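Glycerol kinase, putative (Plasmodium falciparum, PDB 2W41) probably phosphorylates glycerol to sn-glycerol 3-phosphate at the expense of ATP, as an FGGY-family sugar kinase of the actin/Hsp70 superfamily. Local coordinates at residues P102-I107 / I147-Q152; F263-A268 / S405-E410. All blocks are in the same frame, centred on the assembly; numbering follows the deposited sequence.

Contact 1 (P102-I107 / I147-Q152); sequences PLYNAI and ILWLIQ
Leu-150 reaches from helix 144-152 into the angle between Tyr-104 and Ile-107 and fills it with its two methyl groups. CD2 meets Ile-107 CD1 tip to tip, at 3.4 Å. CD1 lies over one face of the Tyr-104 ring, 3.8 Å above its plane. The approach is a CH-pi contact, with Leu-150 CD1 4.0 Å from the ring centroid of Tyr-104. The methyl is 15° off the ring normal. Neither side-chain torsion of Leu-150 is staggered, and the fork spreads one methyl toward each partner. Ile-107 is extended, with CD1 at its far end and chi2 at 180°, which carries the methyl straight to the helix. This inner part, with Ile-107 and Leu-150 both buried, is the tight half of the contact. The same Ile-107 methyl merely grazes the indole, at 4.5 Å between Ile-107 CD1 and Trp-149 CE3.

The outer half is looser. Trp-149 and Tyr-104 are partly exposed and touch lightly, with Tyr-104 OH 4.2 Å from Trp-149 CH2. Here much of the order comes from outside the two segments. Tyr-104 OH is hydrogen-bonded to Glu-50 and Arg-113. Arg-113 also makes a cation-pi contact with the Trp-149 ring, and Trp-48 meets that ring with the planes at about 90°.

The contact joins the short strand 106-107, paired with strand 50-51, and the loop before it to helix 144-152 within the FGGY N-terminal region, away from the ADP site. No hydrogen bond crosses between 102-107 and 147-152. Cohesion across them is therefore apolar, from methyl groups and a ring face, while the tyrosine hydroxyl is satisfied by Glu-50 and Arg-113.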
loop_
_atom_site.group_PDB
_atom_site.type_symbol
_atom_site.label_atom_id
_atom_site.label_comp_id
_atom_site.label_asym_id
_atom_site.label_seq_id
_atom_site.Cartn_x
_atom_site.Cartn_y
_atom_site.Cartn_z
ATOM N N PRO B 102 -1.019 -3.345 -49.603
ATOM C CA PRO B 102 -1.211 -4.243 -48.456
ATOM C C PRO B 102 -2.469 -5.116 -48.570
ATOM O O PRO B 102 -3.565 -4.637 -48.886
ATOM C CB PRO B 102 -1.317 -3.287 -47.239
ATOM C CG PRO B 102 -1.470 -1.905 -47.783
ATOM C CD PRO B 102 -0.926 -1.925 -49.199
ATOM N N LEU B 103 -2.295 -6.404 -48.307
ATOM C CA LEU B 103 -3.408 -7.356 -48.235
ATOM C C LEU B 103 -4.085 -7.260 -46.860
ATOM O O LEU B 103 -5.149 -7.853 -46.631
ATOM C CB LEU B 103 -2.906 -8.769 -48.545
ATOM C CG LEU B 103 -2.039 -8.831 -49.816
ATOM C CD1 LEU B 103 -1.458 -10.200 -50.066
ATOM C CD2 LEU B 103 -2.763 -8.303 -51.077
ATOM N N TYR B 104 -3.475 -6.478 -45.959
ATOM C CA TYR B 104 -4.026 -6.230 -44.618
ATOM C C TYR B 104 -3.125 -5.186 -43.947
ATOM O O TYR B 104 -1.939 -5.045 -44.276
ATOM C CB TYR B 104 -4.051 -7.525 -43.790
ATOM C CG TYR B 104 -4.932 -7.523 -42.546
ATOM C CD1 TYR B 104 -6.269 -7.968 -42.601
ATOM C CD2 TYR B 104 -4.441 -7.105 -41.314
ATOM C CE1 TYR B 104 -7.058 -8.003 -41.470
ATOM C CE2 TYR B 104 -5.232 -7.110 -40.172
ATOM C CZ TYR B 104 -6.548 -7.568 -40.253
ATOM O OH TYR B 104 -7.351 -7.565 -39.125
ATOM N N ASN B 105 -3.703 -4.463 -42.997
ATOM C CA ASN B 105 -2.956 -3.584 -42.119
ATOM C C ASN B 105 -1.739 -4.225 -41.516
ATOM O O ASN B 105 -1.595 -5.459 -41.512
ATOM C CB ASN B 105 -3.850 -3.124 -40.985
ATOM C CG ASN B 105 -4.713 -1.972 -41.376
ATOM O OD1 ASN B 105 -5.500 -1.499 -40.576
ATOM N ND2 ASN B 105 -4.576 -1.514 -42.619
ATOM N N ALA B 106 -0.854 -3.378 -41.000
ATOM C CA ALA B 106 0.250 -3.853 -40.187
ATOM C C ALA B 106 -0.359 -4.353 -38.875
ATOM O O ALA B 106 -1.320 -3.771 -38.375
ATOM C CB ALA B 106 1.258 -2.714 -39.954
ATOM N N ILE B 107 0.169 -5.448 -38.336
ATOM C CA ILE B 107 -0.249 -5.936 -37.020
ATOM C C ILE B 107 0.902 -5.633 -36.061
ATOM O O ILE B 107 1.977 -6.223 -36.124
ATOM C CB ILE B 107 -0.686 -7.477 -37.010
ATOM C CG1 ILE B 107 -1.862 -7.759 -37.947
ATOM C CG2 ILE B 107 -1.081 -7.940 -35.620
ATOM C CD1 ILE B 107 -2.338 -9.287 -37.981
ATOM N N ILE B 147 1.700 -13.640 -38.847
ATOM C CA ILE B 147 1.695 -14.099 -40.219
ATOM C C ILE B 147 0.751 -15.312 -40.317
ATOM O O ILE B 147 -0.016 -15.416 -41.263
ATOM C CB ILE B 147 3.121 -14.513 -40.665
ATOM C CG1 ILE B 147 4.086 -13.315 -40.655
ATOM C CG2 ILE B 147 3.065 -15.190 -42.046
ATOM C CD1 ILE B 147 5.596 -13.689 -40.804
ATOM N N LEU B 148 0.829 -16.215 -39.328
ATOM C CA LEU B 148 -0.029 -17.412 -39.229
ATOM C C LEU B 148 -1.505 -17.060 -39.104
ATOM O O LEU B 148 -2.349 -17.555 -39.881
ATOM C CB LEU B 148 0.388 -18.315 -38.046
ATOM C CG LEU B 148 -0.486 -19.557 -37.768
ATOM C CD1 LEU B 148 -0.316 -20.623 -38.859
ATOM C CD2 LEU B 148 -0.213 -20.147 -36.434
ATOM N N TRP B 149 -1.828 -16.227 -38.113
ATOM C CA TRP B 149 -3.185 -15.710 -38.020
ATOM C C TRP B 149 -3.691 -15.195 -39.377
ATOM O O TRP B 149 -4.830 -15.488 -39.758
ATOM C CB TRP B 149 -3.281 -14.626 -36.973
ATOM C CG TRP B 149 -4.669 -14.222 -36.574
ATOM C CD1 TRP B 149 -5.352 -14.637 -35.449
ATOM C CD2 TRP B 149 -5.541 -13.285 -37.248
ATOM N NE1 TRP B 149 -6.590 -14.011 -35.382
ATOM C CE2 TRP B 149 -6.731 -13.175 -36.465
ATOM C CE3 TRP B 149 -5.433 -12.520 -38.420
ATOM C CZ2 TRP B 149 -7.805 -12.329 -36.829
ATOM C CZ3 TRP B 149 -6.500 -11.683 -38.779
ATOM C CH2 TRP B 149 -7.677 -11.613 -37.999
ATOM N N LEU B 150 -2.863 -14.444 -40.110
ATOM C CA LEU B 150 -3.284 -13.930 -41.431
ATOM C C LEU B 150 -3.586 -15.028 -42.419
ATOM O O LEU B 150 -4.531 -14.918 -43.147
ATOM C CB LEU B 150 -2.282 -12.954 -42.058
ATOM C CG LEU B 150 -2.421 -11.449 -41.816
ATOM C CD1 LEU B 150 -3.829 -11.016 -41.345
ATOM C CD2 LEU B 150 -1.388 -11.002 -40.805
ATOM N N ILE B 151 -2.741 -16.058 -42.451
ATOM C CA ILE B 151 -2.898 -17.251 -43.309
ATOM C C ILE B 151 -4.189 -18.052 -43.008
ATOM O O ILE B 151 -4.817 -18.619 -43.902
ATOM C CB ILE B 151 -1.659 -18.173 -43.153
ATOM C CG1 ILE B 151 -0.450 -17.560 -43.869
ATOM C CG2 ILE B 151 -1.938 -19.617 -43.659
ATOM C CD1 ILE B 151 0.899 -18.254 -43.542
ATOM N N GLN B 152 -4.560 -18.094 -41.734
ATOM C CA GLN B 152 -5.708 -18.856 -41.283
ATOM C C GLN B 152 -7.048 -18.119 -41.471
ATOM O O GLN B 152 -8.052 -18.750 -41.804
ATOM C CB GLN B 152 -5.529 -19.264 -39.811
ATOM C CG GLN B 152 -4.465 -20.322 -39.535
ATOM C CD GLN B 152 -4.477 -20.739 -38.074
ATOM O OE1 GLN B 152 -5.127 -20.091 -37.237
ATOM N NE2 GLN B 152 -3.765 -21.812 -37.751
#

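Contact 2 (F263-A268 / S405-E410); sequences FDEGEA and SDMGIE. With EDO (1,2-ethanediol), chain V.
Glu-265 and Gly-266, at the centre of a type II beta turn, face Met-407 and Ile-409, which flank Gly-408, the residue of the Schellman motif that ends helix 381-407. The turn runs from Asp-264 to Glu-267 and leads into strand 267-272 of the mixed sheet in the C-terminal half of this actin-like kinase. In 405-410, Gly-408 breaks the helix with a positive phi.

The side chain of Glu-265 runs past those of Met-407 and Ile-409 in the opposite direction. Its chain bends at chi2 (80°), which curls the carboxylate alongside Gly-266. OE1 then lies 3.8 Å from Met-407 CE and equally far from Ile-409 CG2. These are contacts of a carboxylate oxygen with methyl groups, and no hydrogen bond crosses between the segments. Met-407 bends at chi3, and Met-407 CE also lies 4.2 Å from Gly-266 N. Ile-409 brings its two ends to different targets: CG2 lies beside the carboxylate, while CD1 comes 4.2 Å from Gly-266 CA. Gly-266 is buried, and its positive phi of 87° fits the third position of the turn.

Around the contact, Gly-266 is tied by backbone hydrogen bonds to Asn-281 and His-413, while Met-407 also packs on Ile-280 and Thr-282. An ethanediol, probably from the crystallisation liquor, accepts a weak bond from Glu-265 N and is also bonded to Glu-284. The turn is braced within itself: Asp-264 N donates to Glu-267 OE1 at 2.9 Å, meeting the anti side of the carboxylate 29° out of its plane.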
loop_
_atom_site.group_PDB
_atom_site.type_symbol
_atom_site.label_atom_id
_atom_site.label_comp_id
_atom_site.label_asym_id
_atom_site.label_seq_id
_atom_site.Cartn_x
_atom_site.Cartn_y
_atom_site.Cartn_z
ATOM N N PHE B 263 29.464 -1.671 -27.808
ATOM C CA PHE B 263 30.139 -2.462 -28.887
ATOM C C PHE B 263 30.832 -3.775 -28.473
ATOM O O PHE B 263 31.050 -4.654 -29.320
ATOM C CB PHE B 263 31.120 -1.594 -29.690
ATOM C CG PHE B 263 30.464 -0.525 -30.531
ATOM C CD1 PHE B 263 29.486 -0.845 -31.467
ATOM C CD2 PHE B 263 30.842 0.817 -30.391
ATOM C CE1 PHE B 263 28.895 0.149 -32.259
ATOM C CE2 PHE B 263 30.258 1.830 -31.179
ATOM C CZ PHE B 263 29.296 1.499 -32.115
ATOM N N ASP B 264 31.147 -3.906 -27.184
ATOM C CA ASP B 264 31.929 -5.022 -26.654
ATOM C C ASP B 264 31.167 -5.855 -25.606
ATOM O O ASP B 264 30.227 -5.334 -24.945
ATOM C CB ASP B 264 33.219 -4.494 -25.969
ATOM C CG ASP B 264 34.061 -3.545 -26.867
ATOM O OD1 ASP B 264 34.067 -3.618 -28.146
ATOM O OD2 ASP B 264 34.718 -2.692 -26.238
ATOM N N GLU B 265 31.610 -7.106 -25.408
ATOM C CA GLU B 265 30.914 -8.032 -24.501
ATOM C C GLU B 265 30.863 -7.498 -23.086
ATOM O O GLU B 265 31.812 -6.893 -22.624
ATOM C CB GLU B 265 31.408 -9.514 -24.591
ATOM C CG GLU B 265 32.508 -10.003 -23.653
ATOM C CD GLU B 265 32.050 -10.368 -22.206
ATOM O OE1 GLU B 265 31.183 -11.269 -21.996
ATOM O OE2 GLU B 265 32.613 -9.758 -21.247
ATOM N N GLY B 266 29.741 -7.675 -22.401
ATOM C CA GLY B 266 29.635 -7.209 -21.013
ATOM C C GLY B 266 29.203 -5.765 -20.943
ATOM O O GLY B 266 28.998 -5.216 -19.863
ATOM N N GLU B 267 29.071 -5.147 -22.110
ATOM C CA GLU B 267 28.458 -3.818 -22.229
ATOM C C GLU B 267 26.953 -3.913 -22.413
ATOM O O GLU B 267 26.489 -4.688 -23.220
ATOM C CB GLU B 267 29.107 -3.044 -23.372
ATOM C CG GLU B 267 30.083 -2.021 -22.851
ATOM C CD GLU B 267 31.135 -1.603 -23.835
ATOM O OE1 GLU B 267 31.017 -1.899 -25.041
ATOM O OE2 GLU B 267 32.109 -0.967 -23.385
ATOM N N ALA B 268 26.215 -3.126 -21.636
ATOM C CA ALA B 268 24.748 -3.231 -21.536
ATOM C C ALA B 268 24.087 -1.865 -21.639
ATOM O O ALA B 268 24.680 -0.898 -21.217
ATOM C CB ALA B 268 24.343 -3.909 -20.209
ATOM N N SER B 405 24.879 -14.476 -14.774
ATOM C CA SER B 405 25.112 -15.883 -14.467
ATOM C C SER B 405 25.153 -16.769 -15.739
ATOM O O SER B 405 26.036 -17.605 -15.862
ATOM C CB SER B 405 24.059 -16.376 -13.462
ATOM O OG SER B 405 24.049 -17.789 -13.336
ATOM N N ASP B 406 24.213 -16.619 -16.672
ATOM C CA ASP B 406 24.263 -17.394 -17.912
ATOM C C ASP B 406 25.518 -17.029 -18.761
ATOM O O ASP B 406 26.079 -17.878 -19.451
ATOM C CB ASP B 406 22.964 -17.232 -18.737
ATOM C CG ASP B 406 21.714 -17.774 -18.018
ATOM O OD1 ASP B 406 21.828 -18.730 -17.238
ATOM O OD2 ASP B 406 20.586 -17.291 -18.225
ATOM N N MET B 407 25.970 -15.781 -18.717
ATOM C CA MET B 407 27.118 -15.374 -19.556
ATOM C C MET B 407 28.471 -15.827 -18.999
ATOM O O MET B 407 29.487 -15.784 -19.700
ATOM C CB MET B 407 27.146 -13.861 -19.762
ATOM C CG MET B 407 25.994 -13.295 -20.554
ATOM S SD MET B 407 25.990 -11.481 -20.476
ATOM C CE MET B 407 27.432 -11.040 -21.488
ATOM N N GLY B 408 28.477 -16.229 -17.730
ATOM C CA GLY B 408 29.659 -16.693 -17.066
ATOM C C GLY B 408 30.523 -15.573 -16.572
ATOM O O GLY B 408 31.693 -15.802 -16.242
ATOM N N ILE B 409 29.966 -14.365 -16.521
ATOM C CA ILE B 409 30.714 -13.172 -16.019
ATOM C C ILE B 409 30.247 -12.785 -14.616
ATOM O O ILE B 409 29.265 -13.341 -14.105
ATOM C CB ILE B 409 30.704 -11.953 -17.017
ATOM C CG1 ILE B 409 29.303 -11.300 -17.120
ATOM C CG2 ILE B 409 31.196 -12.396 -18.374
ATOM C CD1 ILE B 409 29.246 -9.932 -17.903
ATOM N N GLU B 410 30.964 -11.867 -13.981
ATOM C CA GLU B 410 30.672 -11.500 -12.608
ATOM C C GLU B 410 30.091 -10.106 -12.452
ATOM O O GLU B 410 29.526 -9.784 -11.435
ATOM C CB GLU B 410 31.945 -11.637 -11.750
ATOM C CG GLU B 410 32.027 -12.961 -10.956
ATOM C CD GLU B 410 33.440 -13.587 -10.956
ATOM O OE1 GLU B 410 34.441 -12.855 -11.233
ATOM O OE2 GLU B 410 33.537 -14.816 -10.664
HETATM C C1 EDO V . 33.681 -10.263 -28.786
HETATM O O1 EDO V . 33.871 -11.685 -28.596
HETATM C C2 EDO V . 33.751 -9.535 -27.435
HETATM O O2 EDO V . 33.882 -8.115 -27.598
#

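In the fold
From the N terminus, the chain first reaches 102-107 in the FGGY N-terminal region. After 39 intervening residues, partly helical and without a strand, segment 147-152 closes contact 1. The chain then completes the first large mixed sheet with strands 229-232 and 245-251. Contact 2 opens at 263-268, at the entry to the second mixed sheet, and closes at 405-410 after 136 residues that include strands, helices and loops. The two loops follow in series and neither nest nor cross. Contact 1 ties a short strand and the loop before it to a helix; contact 2 ties a sheet entrance to a helix end. Their centres lie 38 Å apart, on opposite sides of the chain's centre.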